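Local coordinates for iron Transport-associated domain protein (Bacillus anthracis, PDB 4H8Q), which probably captures and carries heme as a secreted hemophore, through NEAT domains of which this heme-bound one is an example, at residues Asp13-Ile18 with Pro40-Val45; Ile18-Leu23 with Val120-Asp125; Tyr36-Ala41 with Ala53-Asn58; Lys64-Lys69 with Asn102-Val107. The protein carries 1 engineered substitution. All coordinates share one frame; numbering follows the deposited sequence.

Contact 1: Asp13-Ile18 with Pro40-Val45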
# COMPACT_ATOMS: atom_id res chain seq x y z
N ASP A 13 1.66 21.51 -2.08
CA ASP A 13 1.81 20.71 -3.30
C ASP A 13 3.26 20.35 -3.60
O ASP A 13 4.16 21.18 -3.47
CB ASP A 13 1.18 21.44 -4.49
CG ASP A 13 -0.31 21.60 -4.35
OD1 ASP A 13 -0.82 21.45 -3.21
OD2 ASP A 13 -0.98 21.88 -5.36
N GLY A 14 3.48 19.09 -3.99
CA GLY A 14 4.81 18.57 -4.27
C GLY A 14 4.87 17.07 -4.02
O GLY A 14 3.85 16.46 -3.71
N GLN A 15 6.06 16.50 -4.15
CA GLN A 15 6.28 15.06 -3.99
C GLN A 15 7.23 14.80 -2.81
O GLN A 15 8.30 15.39 -2.74
CB GLN A 15 6.90 14.49 -5.27
CG GLN A 15 6.14 13.33 -5.90
CD GLN A 15 6.51 13.14 -7.38
OE1 GLN A 15 7.38 13.83 -7.91
NE2 GLN A 15 5.82 12.22 -8.03
N TYR A 16 6.85 13.89 -1.90
CA TYR A 16 7.62 13.68 -0.67
C TYR A 16 7.83 12.20 -0.36
O TYR A 16 7.01 11.37 -0.75
CB TYR A 16 6.85 14.27 0.51
CG TYR A 16 6.48 15.72 0.37
CD1 TYR A 16 7.26 16.71 0.94
CD2 TYR A 16 5.33 16.10 -0.31
CE1 TYR A 16 6.92 18.05 0.81
CE2 TYR A 16 4.98 17.43 -0.43
CZ TYR A 16 5.78 18.40 0.13
OH TYR A 16 5.43 19.73 0.01
N ASP A 17 8.89 11.88 0.38
CA ASP A 17 9.05 10.53 0.91
C ASP A 17 8.16 10.39 2.15
O ASP A 17 8.07 11.30 2.97
CB ASP A 17 10.50 10.26 1.32
CG ASP A 17 11.44 10.09 0.14
OD1 ASP A 17 10.95 9.94 -1.00
OD2 ASP A 17 12.67 10.08 0.37
N ILE A 18 7.51 9.24 2.29
CA ILE A 18 6.76 8.97 3.51
C ILE A 18 6.95 7.53 3.97
O ILE A 18 6.66 6.58 3.26
CB ILE A 18 5.26 9.32 3.37
CG1 ILE A 18 4.55 9.10 4.71
CG2 ILE A 18 4.62 8.53 2.24
CD1 ILE A 18 3.21 9.82 4.82
N PRO A 40 10.47 4.05 2.12
CA PRO A 40 9.28 4.91 2.08
C PRO A 40 8.55 4.86 0.75
O PRO A 40 9.14 4.56 -0.31
CB PRO A 40 9.86 6.31 2.27
CG PRO A 40 11.22 6.22 1.67
CD PRO A 40 11.71 4.84 2.00
N ALA A 41 7.26 5.16 0.83
CA ALA A 41 6.44 5.39 -0.36
C ALA A 41 6.60 6.84 -0.80
O ALA A 41 7.32 7.62 -0.16
CB ALA A 41 4.98 5.10 -0.04
N ARG A 42 5.95 7.20 -1.90
CA ARG A 42 6.01 8.57 -2.36
C ARG A 42 4.64 9.21 -2.24
O ARG A 42 3.64 8.68 -2.73
CB ARG A 42 6.55 8.66 -3.79
CG ARG A 42 8.03 8.29 -3.92
CD ARG A 42 8.93 9.39 -3.34
NE ARG A 42 9.13 10.46 -4.32
CZ ARG A 42 9.67 11.65 -4.04
NH1 ARG A 42 10.04 11.94 -2.81
NH2 ARG A 42 9.82 12.54 -5.01
N LEU A 43 4.61 10.34 -1.56
CA LEU A 43 3.39 11.10 -1.35
C LEU A 43 3.37 12.26 -2.33
O LEU A 43 4.31 13.04 -2.40
CB LEU A 43 3.39 11.64 0.08
CG LEU A 43 2.46 12.81 0.39
CD1 LEU A 43 1.00 12.37 0.29
CD2 LEU A 43 2.76 13.34 1.78
N THR A 44 2.30 12.36 -3.10
CA THR A 44 2.12 13.52 -3.97
C THR A 44 0.99 14.35 -3.40
O THR A 44 -0.11 13.85 -3.17
CB THR A 44 1.77 13.11 -5.41
OG1 THR A 44 2.86 12.38 -5.98
CG2 THR A 44 1.49 14.35 -6.25
N VAL A 45 1.28 15.62 -3.15
CA VAL A 45 0.27 16.54 -2.66
C VAL A 45 -0.12 17.44 -3.82
O VAL A 45 0.74 18.08 -4.42
CB VAL A 45 0.79 17.39 -1.50
CG1 VAL A 45 -0.28 18.35 -1.02
CG2 VAL A 45 1.27 16.50 -0.36
O HOH W 1 10.58 15.29 -4.31
O HOH W 2 9.64 12.08 -7.96
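Gly-14 with Val-45, Tyr-16 with Leu-43 and Ile-18 with Ala-41 are the hydrogen-bonded pairs of an antiparallel ladder. The axes of 14-18 and 41-45 pass 4.5 Å apart, with their directions 149° apart. Each of the three pairs has both backbone bonds, six in all. Gln-15 with Thr-44 and Asp-17 with Arg-42 are the non-hydrogen-bonded pairs between them. Gly-14 has a phi of 152°, at which a CB would press on the carbonyl oxygen of Asp-13.

The face of Gln-15, Asp-17, Arg-42 and Thr-44 is polar. Arg-42 bends at chi2 (-73°) and again at chi3, which folds its chain back over the neighbouring strand. Tyr-16 N lies under one face of its guanidinium, offset toward the rim. Its NH1 makes a salt bridge to Asp-17 OD1 at 2.8 Å and meets that oxygen from above the carboxylate plane. Its NH2 binds two waters in the guanidinium plane. One passes the link on to Gln-15 O, the other weakly to Gln-15 OE1. Gln-15 CG also lies 3.4 Å from Thr-44 OG1, the two side chains side by side.

These strands are the first two in sequence of the NEAT beta barrel. On their other face, Tyr-16 CE2 touches Val-45 CG2 at 3.8 Å, and Tyr-16 OH bonds to Lys-12 O. Ile-18 CG2 packs 4.0 Å from Leu-43 CB. Both residues also touch Ile-52 and Leu-97.

Contact 2: Ile18-Leu23 with Val120-Asp125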
# COMPACT_ATOMS: atom_id res chain seq x y z
N ILE A 18 7.51 9.24 2.29
CA ILE A 18 6.76 8.97 3.51
C ILE A 18 6.95 7.53 3.97
O ILE A 18 6.66 6.58 3.26
CB ILE A 18 5.26 9.32 3.37
CG1 ILE A 18 4.55 9.10 4.71
CG2 ILE A 18 4.62 8.53 2.24
CD1 ILE A 18 3.21 9.82 4.82
N ALA A 19 7.47 7.37 5.19
CA ALA A 19 7.66 6.04 5.74
C ALA A 19 6.34 5.46 6.20
O ALA A 19 5.42 6.20 6.58
CB ALA A 19 8.65 6.08 6.91
N PHE A 20 6.23 4.14 6.19
CA PHE A 20 5.00 3.48 6.64
C PHE A 20 5.30 2.03 7.00
O PHE A 20 6.37 1.50 6.68
CB PHE A 20 3.92 3.53 5.56
CG PHE A 20 4.23 2.65 4.38
CD1 PHE A 20 5.05 3.10 3.36
CD2 PHE A 20 3.72 1.35 4.31
CE1 PHE A 20 5.36 2.28 2.28
CE2 PHE A 20 4.01 0.53 3.23
CZ PHE A 20 4.83 0.99 2.22
N LYS A 21 4.33 1.41 7.68
CA LYS A 21 4.38 -0.00 8.00
C LYS A 21 3.01 -0.59 7.67
O LYS A 21 1.99 0.11 7.77
CB LYS A 21 4.68 -0.20 9.49
CG LYS A 21 6.08 0.19 9.91
CD LYS A 21 6.22 0.14 11.43
CE LYS A 21 7.63 0.54 11.88
NZ LYS A 21 7.75 0.60 13.37
N VAL A 22 2.98 -1.85 7.28
CA VAL A 22 1.72 -2.57 7.14
C VAL A 22 1.51 -3.41 8.39
O VAL A 22 2.38 -4.18 8.78
CB VAL A 22 1.71 -3.48 5.90
CG1 VAL A 22 0.33 -4.11 5.71
CG2 VAL A 22 2.09 -2.66 4.66
N LEU A 23 0.33 -3.26 9.00
CA LEU A 23 0.01 -3.92 10.26
C LEU A 23 -1.01 -5.03 10.08
O LEU A 23 -1.91 -4.94 9.25
CB LEU A 23 -0.53 -2.88 11.24
CG LEU A 23 0.35 -1.67 11.53
CD1 LEU A 23 -0.38 -0.68 12.44
CD2 LEU A 23 1.69 -2.11 12.14
N VAL A 120 -5.63 -5.67 6.07
CA VAL A 120 -4.50 -5.11 6.79
C VAL A 120 -4.74 -3.62 7.00
O VAL A 120 -5.66 -3.04 6.42
CB VAL A 120 -3.19 -5.26 5.99
CG1 VAL A 120 -2.82 -6.71 5.82
CG2 VAL A 120 -3.33 -4.58 4.62
N GLN A 121 -3.91 -3.02 7.85
CA GLN A 121 -3.90 -1.57 7.99
C GLN A 121 -2.55 -1.00 7.60
O GLN A 121 -1.51 -1.59 7.88
CB GLN A 121 -4.23 -1.13 9.42
CG GLN A 121 -5.71 -1.20 9.75
CD GLN A 121 -6.15 -2.60 10.10
OE1 GLN A 121 -5.62 -3.20 11.03
NE2 GLN A 121 -7.13 -3.12 9.37
N ILE A 122 -2.56 0.15 6.94
CA ILE A 122 -1.33 0.86 6.65
C ILE A 122 -1.21 2.02 7.64
O ILE A 122 -2.14 2.81 7.79
CB ILE A 122 -1.32 1.41 5.21
CG1 ILE A 122 -1.36 0.24 4.22
CG2 ILE A 122 -0.07 2.26 4.98
CD1 ILE A 122 -1.72 0.64 2.78
N GLN A 123 -0.06 2.10 8.31
CA GLN A 123 0.21 3.23 9.19
C GLN A 123 1.39 4.01 8.66
O GLN A 123 2.50 3.50 8.60
CB GLN A 123 0.49 2.77 10.62
CG GLN A 123 0.69 3.93 11.59
CD GLN A 123 -0.54 4.19 12.44
OE1 GLN A 123 -0.85 3.42 13.36
NE2 GLN A 123 -1.27 5.26 12.14
N PHE A 124 1.13 5.25 8.25
CA PHE A 124 2.18 6.16 7.82
C PHE A 124 2.81 6.82 9.03
O PHE A 124 2.16 6.97 10.07
CB PHE A 124 1.62 7.23 6.87
CG PHE A 124 0.94 6.66 5.66
CD1 PHE A 124 -0.43 6.51 5.64
CD2 PHE A 124 1.67 6.27 4.55
CE1 PHE A 124 -1.07 5.97 4.53
CE2 PHE A 124 1.04 5.73 3.44
CZ PHE A 124 -0.33 5.59 3.43
N ASP A 125 4.07 7.22 8.90
CA ASP A 125 4.74 7.99 9.95
C ASP A 125 5.45 9.18 9.33
O ASP A 125 6.64 9.09 9.01
CB ASP A 125 5.72 7.11 10.73
CG ASP A 125 6.35 7.85 11.90
OD1 ASP A 125 6.08 9.06 12.06
OD2 ASP A 125 7.13 7.22 12.65
O HOH W 3 8.23 9.69 6.80
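Phe-124 packs its CD2 against Phe-20 CB, 3.7 Å away. Ile-18 CD1 comes in obliquely on the same residue and touches Phe-124 CB, also at 3.7 Å. Within its own strand, Ile-122 CG2 lies over one face of the Phe-124 ring, offset toward the rim. Phe-20 has its CG between the backbone N and the carbonyl carbon (chi1 70°). The ring leads away from 120-125 and goes on to touch Met-54, Val-37 and Ala-41. Its CD2 still meets Ile-122 CG2 at 4.0 Å. Further along this apolar face, Val-22 CG1 packs on Val-120 CB at 3.7 Å.

The face of Lys-21, Leu-23, Gln-121 and Gln-123 is mixed. Leu-23 CD1 lies 4.0 Å from Gln-123 CB, so the glutamine meets the leucine with its aliphatic part. The amide ends are held from elsewhere. Gln-123 OE1 accepts from Lys-100 NZ. The buried Gln-121 accepts from Lys-26 N through OE1 and donates to Asp-25 OD1 through NE2.

The backbones run antiparallel. Lys-21 pairs with Gln-123 and Leu-23 with Gln-121, each by two bonds. The bond from Leu-23 N to Gln-121 O is 2.7 Å long and almost straight (177°). Near the other end, Asp-125 N donates to Ala-19 O, and a water lies between Ala-19 N and Asp-125 O. The pairing joins the first and last strands of the chain and so closes the NEAT barrel, with Val-120 of the ladder touching the heme.

Contact 3: Tyr36-Ala41 with Ala53-Asn58; sequences YVVSPA and AMTLKN. With HEM (protoporphyrin IX containing Fe), chain B.
Tyr-36 lays one face of its ring nearly parallel over the rim of heme pyrrole C, offset. The heme methyl CMC lies under the ring centre, 3.4 Å from the plane, as in a CH-pi contact. C2C lies under one side, 3.5 Å from Tyr-36 CE2. The hydroxyl end reaches a vinyl group of the next pyrrole, with Tyr-36 OH 3.1 Å from heme CBB. This is one wall of the heme pocket of the NEAT domain. Asn-58 meets the same ring at its edge, with OD1 in the ring plane and 3.3 Å from Tyr-36 CE1. The amide and ring planes stand 77° apart.

The backbone next to the ring is fixed by two bonds. Lys-57 N donates to Tyr-36 O at 2.8 Å, from above the carbonyl plane. Val-38 N donates to Thr-55 O at 3.0 Å. Between them Val-37 and Leu-56 form a single bridge, so the loop of 36-41 is tied to strand 49-56. Lys-57 CD touches Val-38 CG2, while its NZ bonds to Thr-35 O and, through a water, to Val-37 O.

Further out, Val-37 CG1 packs on Leu-56 CD2 and Met-54 SD. Val-38 and Thr-55 lie side by side with their CG2 methyls in touch. A water takes over the backbone link here: it donates to Val-38 O and accepts from Thr-55 N. The peptide bond before Pro-40 is cis. Ser-39 OG bonds to Phe-20 N, which ties the loop to strand 14-24. Beyond the proline the chain enters strand 41-46, and Ala-41 CB rests 3.5 Å from Ala-53 O.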
# COMPACT_ATOMS: atom_id res chain seq x y z
N TYR A 36 6.70 -7.22 1.71
CA TYR A 36 6.46 -7.17 0.27
C TYR A 36 6.11 -5.78 -0.24
O TYR A 36 5.60 -5.62 -1.34
CB TYR A 36 5.37 -8.16 -0.12
CG TYR A 36 5.77 -9.58 0.18
CD1 TYR A 36 6.58 -10.29 -0.70
CD2 TYR A 36 5.37 -10.20 1.36
CE1 TYR A 36 6.97 -11.58 -0.42
CE2 TYR A 36 5.76 -11.50 1.65
CZ TYR A 36 6.56 -12.18 0.75
OH TYR A 36 6.96 -13.47 1.03
N VAL A 37 6.37 -4.77 0.59
CA VAL A 37 6.20 -3.39 0.16
C VAL A 37 7.50 -2.64 0.38
O VAL A 37 8.34 -3.03 1.20
CB VAL A 37 5.09 -2.69 0.97
CG1 VAL A 37 3.80 -3.45 0.85
CG2 VAL A 37 5.50 -2.53 2.43
N VAL A 38 7.69 -1.56 -0.37
CA VAL A 38 8.86 -0.72 -0.18
C VAL A 38 8.52 0.53 0.60
O VAL A 38 7.61 1.27 0.24
CB VAL A 38 9.48 -0.32 -1.52
CG1 VAL A 38 10.63 0.66 -1.30
CG2 VAL A 38 9.92 -1.55 -2.30
N SER A 39 9.22 0.76 1.70
CA SER A 39 9.09 2.03 2.42
C SER A 39 10.45 2.72 2.32
O SER A 39 11.48 2.06 2.43
CB SER A 39 8.73 1.77 3.89
OG SER A 39 8.70 2.97 4.63
N PRO A 40 10.47 4.05 2.12
CA PRO A 40 9.28 4.91 2.08
C PRO A 40 8.55 4.86 0.75
O PRO A 40 9.14 4.56 -0.31
CB PRO A 40 9.86 6.31 2.27
CG PRO A 40 11.22 6.22 1.67
CD PRO A 40 11.71 4.84 2.00
N ALA A 41 7.26 5.16 0.83
CA ALA A 41 6.44 5.39 -0.36
C ALA A 41 6.60 6.84 -0.80
O ALA A 41 7.32 7.62 -0.16
CB ALA A 41 4.98 5.10 -0.04
N ALA A 53 1.97 6.64 -3.76
CA ALA A 53 2.46 5.67 -4.73
C ALA A 53 3.37 4.70 -4.01
O ALA A 53 4.40 5.09 -3.45
CB ALA A 53 3.20 6.37 -5.86
N MET A 54 2.99 3.43 -4.03
CA MET A 54 3.65 2.40 -3.25
C MET A 54 4.12 1.27 -4.14
O MET A 54 3.35 0.78 -4.97
CB MET A 54 2.67 1.84 -2.22
CG MET A 54 3.26 0.79 -1.32
SD MET A 54 2.07 0.29 -0.07
CE MET A 54 1.74 1.85 0.73
N THR A 55 5.37 0.84 -3.97
CA THR A 55 5.90 -0.29 -4.71
C THR A 55 5.60 -1.62 -4.01
O THR A 55 5.89 -1.79 -2.81
CB THR A 55 7.43 -0.15 -4.91
OG1 THR A 55 7.69 1.03 -5.68
CG2 THR A 55 7.99 -1.37 -5.64
N LEU A 56 5.02 -2.55 -4.77
CA LEU A 56 4.79 -3.91 -4.30
C LEU A 56 5.87 -4.83 -4.86
O LEU A 56 6.15 -4.80 -6.07
CB LEU A 56 3.43 -4.41 -4.79
CG LEU A 56 2.20 -3.60 -4.36
CD1 LEU A 56 0.93 -4.14 -4.99
CD2 LEU A 56 2.07 -3.62 -2.85
N LYS A 57 6.47 -5.62 -3.99
CA LYS A 57 7.43 -6.64 -4.40
C LYS A 57 6.71 -7.97 -4.62
O LYS A 57 5.56 -8.13 -4.22
CB LYS A 57 8.54 -6.77 -3.37
CG LYS A 57 9.37 -5.49 -3.25
CD LYS A 57 9.78 -5.18 -1.82
CE LYS A 57 10.83 -6.13 -1.31
NZ LYS A 57 11.29 -5.74 0.06
N ASN A 58 7.38 -8.92 -5.26
CA ASN A 58 6.73 -10.17 -5.67
C ASN A 58 5.37 -9.92 -6.30
O ASN A 58 4.37 -10.57 -5.96
CB ASN A 58 6.62 -11.13 -4.49
CG ASN A 58 7.96 -11.72 -4.11
OD1 ASN A 58 8.67 -11.19 -3.26
ND2 ASN A 58 8.33 -12.81 -4.77
CHA HEM B . -0.45 -14.68 7.04
CHB HEM B . 2.95 -17.58 5.16
CHC HEM B . 3.33 -14.71 1.25
CHD HEM B . 0.37 -11.49 3.38
C1A HEM B . 0.43 -15.71 6.86
C2A HEM B . 0.62 -16.83 7.76
C3A HEM B . 1.57 -17.61 7.24
C4A HEM B . 1.99 -17.04 5.98
CMA HEM B . 2.12 -18.92 7.83
CAA HEM B . -0.12 -17.04 9.11
CBA HEM B . 0.35 -15.98 10.11
CGA HEM B . 1.84 -16.04 10.36
O1A HEM B . 2.38 -17.16 10.55
O2A HEM B . 2.51 -14.98 10.40
C1B HEM B . 3.36 -17.04 3.96
C2B HEM B . 4.41 -17.57 3.13
C3B HEM B . 4.52 -16.80 2.05
C4B HEM B . 3.54 -15.73 2.16
CMB HEM B . 5.27 -18.82 3.45
CAB HEM B . 5.54 -17.02 0.91
CBB HEM B . 5.67 -16.12 -0.06
C1C HEM B . 2.59 -13.57 1.50
C2C HEM B . 2.49 -12.41 0.63
C3C HEM B . 1.68 -11.52 1.21
C4C HEM B . 1.22 -12.09 2.47
CMC HEM B . 3.21 -12.25 -0.73
CAC HEM B . 1.28 -10.14 0.65
CBC HEM B . 0.34 -9.43 1.26
C1D HEM B . -0.11 -12.07 4.53
C2D HEM B . -1.06 -11.43 5.40
C3D HEM B . -1.32 -12.41 6.53
C4D HEM B . -0.50 -13.56 6.24
CMD HEM B . -1.69 -10.04 5.22
CAD HEM B . -2.27 -12.21 7.72
CBD HEM B . -1.46 -11.92 8.98
CGD HEM B . -0.61 -10.70 8.82
O1D HEM B . -1.12 -9.61 8.42
O2D HEM B . 0.61 -10.81 9.13
NA HEM B . 1.27 -15.87 5.78
NB HEM B . 2.85 -15.91 3.34
NC HEM B . 1.81 -13.33 2.61
ND HEM B . 0.20 -13.33 5.05
FE HEM B . 1.36 -14.72 4.09
O HOH W 4 10.61 -4.25 2.14
O HOH W 5 6.88 2.35 -2.17
O HOH W 6 8.49 3.56 -3.50

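Contact 4: Lys64-Lys69 with Asn102-Val107. With HEM (protoporphyrin IX containing Fe), chain B.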
# COMPACT_ATOMS: atom_id res chain seq x y z
N LYS A 64 -4.64 -8.89 -6.00
CA LYS A 64 -5.53 -7.76 -5.76
C LYS A 64 -4.98 -6.91 -4.64
O LYS A 64 -4.39 -7.42 -3.67
CB LYS A 64 -6.93 -8.23 -5.35
CG LYS A 64 -7.74 -8.89 -6.45
CD LYS A 64 -9.16 -9.15 -5.98
CE LYS A 64 -10.08 -9.49 -7.15
NZ LYS A 64 -11.46 -9.86 -6.69
N PHE A 65 -5.17 -5.60 -4.75
CA PHE A 65 -4.82 -4.70 -3.67
C PHE A 65 -5.81 -3.55 -3.62
O PHE A 65 -5.98 -2.83 -4.61
CB PHE A 65 -3.39 -4.15 -3.82
CG PHE A 65 -3.01 -3.19 -2.74
CD1 PHE A 65 -2.81 -3.64 -1.44
CD2 PHE A 65 -2.91 -1.84 -2.99
CE1 PHE A 65 -2.49 -2.76 -0.42
CE2 PHE A 65 -2.58 -0.94 -1.98
CZ PHE A 65 -2.36 -1.41 -0.69
N GLN A 66 -6.47 -3.38 -2.48
CA GLN A 66 -7.53 -2.37 -2.36
C GLN A 66 -7.33 -1.52 -1.12
O GLN A 66 -6.78 -1.97 -0.11
CB GLN A 66 -8.90 -3.05 -2.30
CG GLN A 66 -9.16 -3.96 -3.48
CD GLN A 66 -10.50 -4.65 -3.38
OE1 GLN A 66 -11.09 -4.76 -2.30
NE2 GLN A 66 -10.99 -5.14 -4.52
N THR A 67 -7.78 -0.27 -1.18
CA THR A 67 -7.76 0.57 0.00
C THR A 67 -9.14 1.16 0.23
O THR A 67 -9.95 1.23 -0.70
CB THR A 67 -6.71 1.69 -0.09
OG1 THR A 67 -7.03 2.57 -1.18
CG2 THR A 67 -5.33 1.11 -0.31
N GLU A 68 -9.42 1.56 1.46
CA GLU A 68 -10.74 2.09 1.79
C GLU A 68 -10.90 3.48 1.21
O GLU A 68 -10.04 4.35 1.40
CB GLU A 68 -10.96 2.13 3.31
CG GLU A 68 -12.35 2.62 3.71
CD GLU A 68 -12.78 2.16 5.10
OE1 GLU A 68 -11.90 1.83 5.92
OE2 GLU A 68 -14.00 2.13 5.36
N LYS A 69 -12.00 3.69 0.50
CA LYS A 69 -12.29 4.96 -0.13
C LYS A 69 -13.80 5.19 -0.08
O LYS A 69 -14.57 4.38 -0.62
CB LYS A 69 -11.82 4.95 -1.59
CG LYS A 69 -12.19 6.18 -2.39
CD LYS A 69 -11.94 5.97 -3.88
CE LYS A 69 -12.32 7.19 -4.70
NZ LYS A 69 -11.51 8.39 -4.35
N ASN A 102 -7.29 1.41 6.12
CA ASN A 102 -7.65 0.01 5.88
C ASN A 102 -7.38 -0.39 4.45
O ASN A 102 -7.65 0.36 3.51
CB ASN A 102 -9.13 -0.23 6.20
CG ASN A 102 -9.43 -0.08 7.67
OD1 ASN A 102 -8.66 -0.51 8.53
ND2 ASN A 102 -10.57 0.53 7.98
N ALA A 103 -6.85 -1.60 4.27
CA ALA A 103 -6.60 -2.13 2.94
C ALA A 103 -6.90 -3.62 2.91
O ALA A 103 -7.08 -4.25 3.95
CB ALA A 103 -5.15 -1.87 2.54
N LYS A 104 -6.98 -4.16 1.71
CA LYS A 104 -7.23 -5.58 1.51
C LYS A 104 -6.25 -6.07 0.47
O LYS A 104 -5.87 -5.33 -0.45
CB LYS A 104 -8.65 -5.80 0.97
CG LYS A 104 -9.74 -5.54 2.00
CD LYS A 104 -11.11 -5.56 1.35
CE LYS A 104 -12.22 -5.46 2.40
NZ LYS A 104 -12.21 -6.66 3.29
N VAL A 105 -5.82 -7.31 0.62
CA VAL A 105 -4.87 -7.89 -0.32
C VAL A 105 -5.29 -9.32 -0.65
O VAL A 105 -5.79 -10.05 0.22
CB VAL A 105 -3.42 -7.83 0.24
CG1 VAL A 105 -3.25 -8.72 1.50
CG2 VAL A 105 -2.41 -8.20 -0.84
N LYS A 106 -5.12 -9.72 -1.91
CA LYS A 106 -5.31 -11.10 -2.31
C LYS A 106 -3.98 -11.64 -2.83
O LYS A 106 -3.32 -11.00 -3.64
CB LYS A 106 -6.40 -11.24 -3.38
CG LYS A 106 -6.70 -12.68 -3.77
CD LYS A 106 -7.93 -12.73 -4.67
CE LYS A 106 -8.38 -14.16 -4.94
NZ LYS A 106 -7.54 -14.80 -5.98
N VAL A 107 -3.59 -12.81 -2.35
CA VAL A 107 -2.31 -13.40 -2.70
C VAL A 107 -2.53 -14.78 -3.33
O VAL A 107 -3.33 -15.57 -2.83
CB VAL A 107 -1.42 -13.57 -1.46
CG1 VAL A 107 -0.02 -14.05 -1.85
CG2 VAL A 107 -1.34 -12.26 -0.67
CHA HEM B . -0.45 -14.68 7.04
CHB HEM B . 2.95 -17.58 5.16
CHC HEM B . 3.33 -14.71 1.25
CHD HEM B . 0.37 -11.49 3.38
C1A HEM B . 0.43 -15.71 6.86
C2A HEM B . 0.62 -16.83 7.76
C3A HEM B . 1.57 -17.61 7.24
C4A HEM B . 1.99 -17.04 5.98
CMA HEM B . 2.12 -18.92 7.83
CAA HEM B . -0.12 -17.04 9.11
CBA HEM B . 0.35 -15.98 10.11
CGA HEM B . 1.84 -16.04 10.36
O1A HEM B . 2.38 -17.16 10.55
O2A HEM B . 2.51 -14.98 10.40
C1B HEM B . 3.36 -17.04 3.96
C2B HEM B . 4.41 -17.57 3.13
C3B HEM B . 4.52 -16.80 2.05
C4B HEM B . 3.54 -15.73 2.16
CMB HEM B . 5.27 -18.82 3.45
CAB HEM B . 5.54 -17.02 0.91
CBB HEM B . 5.67 -16.12 -0.06
C1C HEM B . 2.59 -13.57 1.50
C2C HEM B . 2.49 -12.41 0.63
C3C HEM B . 1.68 -11.52 1.21
C4C HEM B . 1.22 -12.09 2.47
CMC HEM B . 3.21 -12.25 -0.73
CAC HEM B . 1.28 -10.14 0.65
CBC HEM B . 0.34 -9.43 1.26
C1D HEM B . -0.11 -12.07 4.53
C2D HEM B . -1.06 -11.43 5.40
C3D HEM B . -1.32 -12.41 6.53
C4D HEM B . -0.50 -13.56 6.24
CMD HEM B . -1.69 -10.04 5.22
CAD HEM B . -2.27 -12.21 7.72
CBD HEM B . -1.46 -11.92 8.98
CGD HEM B . -0.61 -10.70 8.82
O1D HEM B . -1.12 -9.61 8.42
O2D HEM B . 0.61 -10.81 9.13
NA HEM B . 1.27 -15.87 5.78
NB HEM B . 2.85 -15.91 3.34
NC HEM B . 1.81 -13.33 2.61
ND HEM B . 0.20 -13.33 5.05
FE HEM B . 1.36 -14.72 4.09
O HOH W 7 -9.45 3.39 6.34
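Asn-102 and Glu-68 lie side by side. Asn-102 ND2 donates to Glu-68 OE1 at 2.8 Å, with the oxygen close to the amide plane. A water donates to the same oxygen and accepts from Asn-102 N, while Asn-102 O takes the backbone N-H of Glu-68. Ala-103 turns its CB to the inner face, tight against Gln-66 O at 3.1 Å and touching Phe-65 CE1 and Thr-67 CG2. Lys-104 pairs with Gln-66 by two antiparallel backbone bonds. Its CD passes 3.7 Å from Gln-66 OE1. Its NZ goes on to a salt bridge with Asp-119, and Gln-66 NE2 bonds to Asp-75. Val-105 lies across from Phe-65. Its CG2 is 3.5 Å from Lys-64 O, and its CG1 touches the heme vinyl atom CBC at 3.7 Å. Lys-106 and Lys-64 meet CB to CB at 3.6 Å. Their ammonium ends diverge, and Lys-106 NZ pairs with Asp-108. Val-107 turns away from 64-69 and lays CG2 3.6 Å from heme CAC. Val-105 thus packs at the vinyl end and Val-107 against one face of pyrrole C. The heme side of this barrel ladder is largely apolar and can hold the porphyrin by van der Waals contact, while charges stay on the outer face.

How the contacts relate
Contact 2 is the most buried of the four, and contact 1 lies nearer the barrel's end with more of its surface exposed. They share Ile-18 and strand 14-24, which has a different neighbour in each. Contact 3 adjoins contact 1 where Arg-42 O meets Ala-53 N, and its loop touches Phe-20 of contact 2. Contact 4 joins contact 2 through Val-120 and Ala-103, on neighbouring strands. Contacts 3 and 4 do not touch, yet both reach the heme, one with an aromatic face and the other with valine methyls. Contact 1, about 20 Å from contact 4 between centres, does not. Its salt bridge joins its own segments, while lysines of contact 4 pair with aspartates outside it.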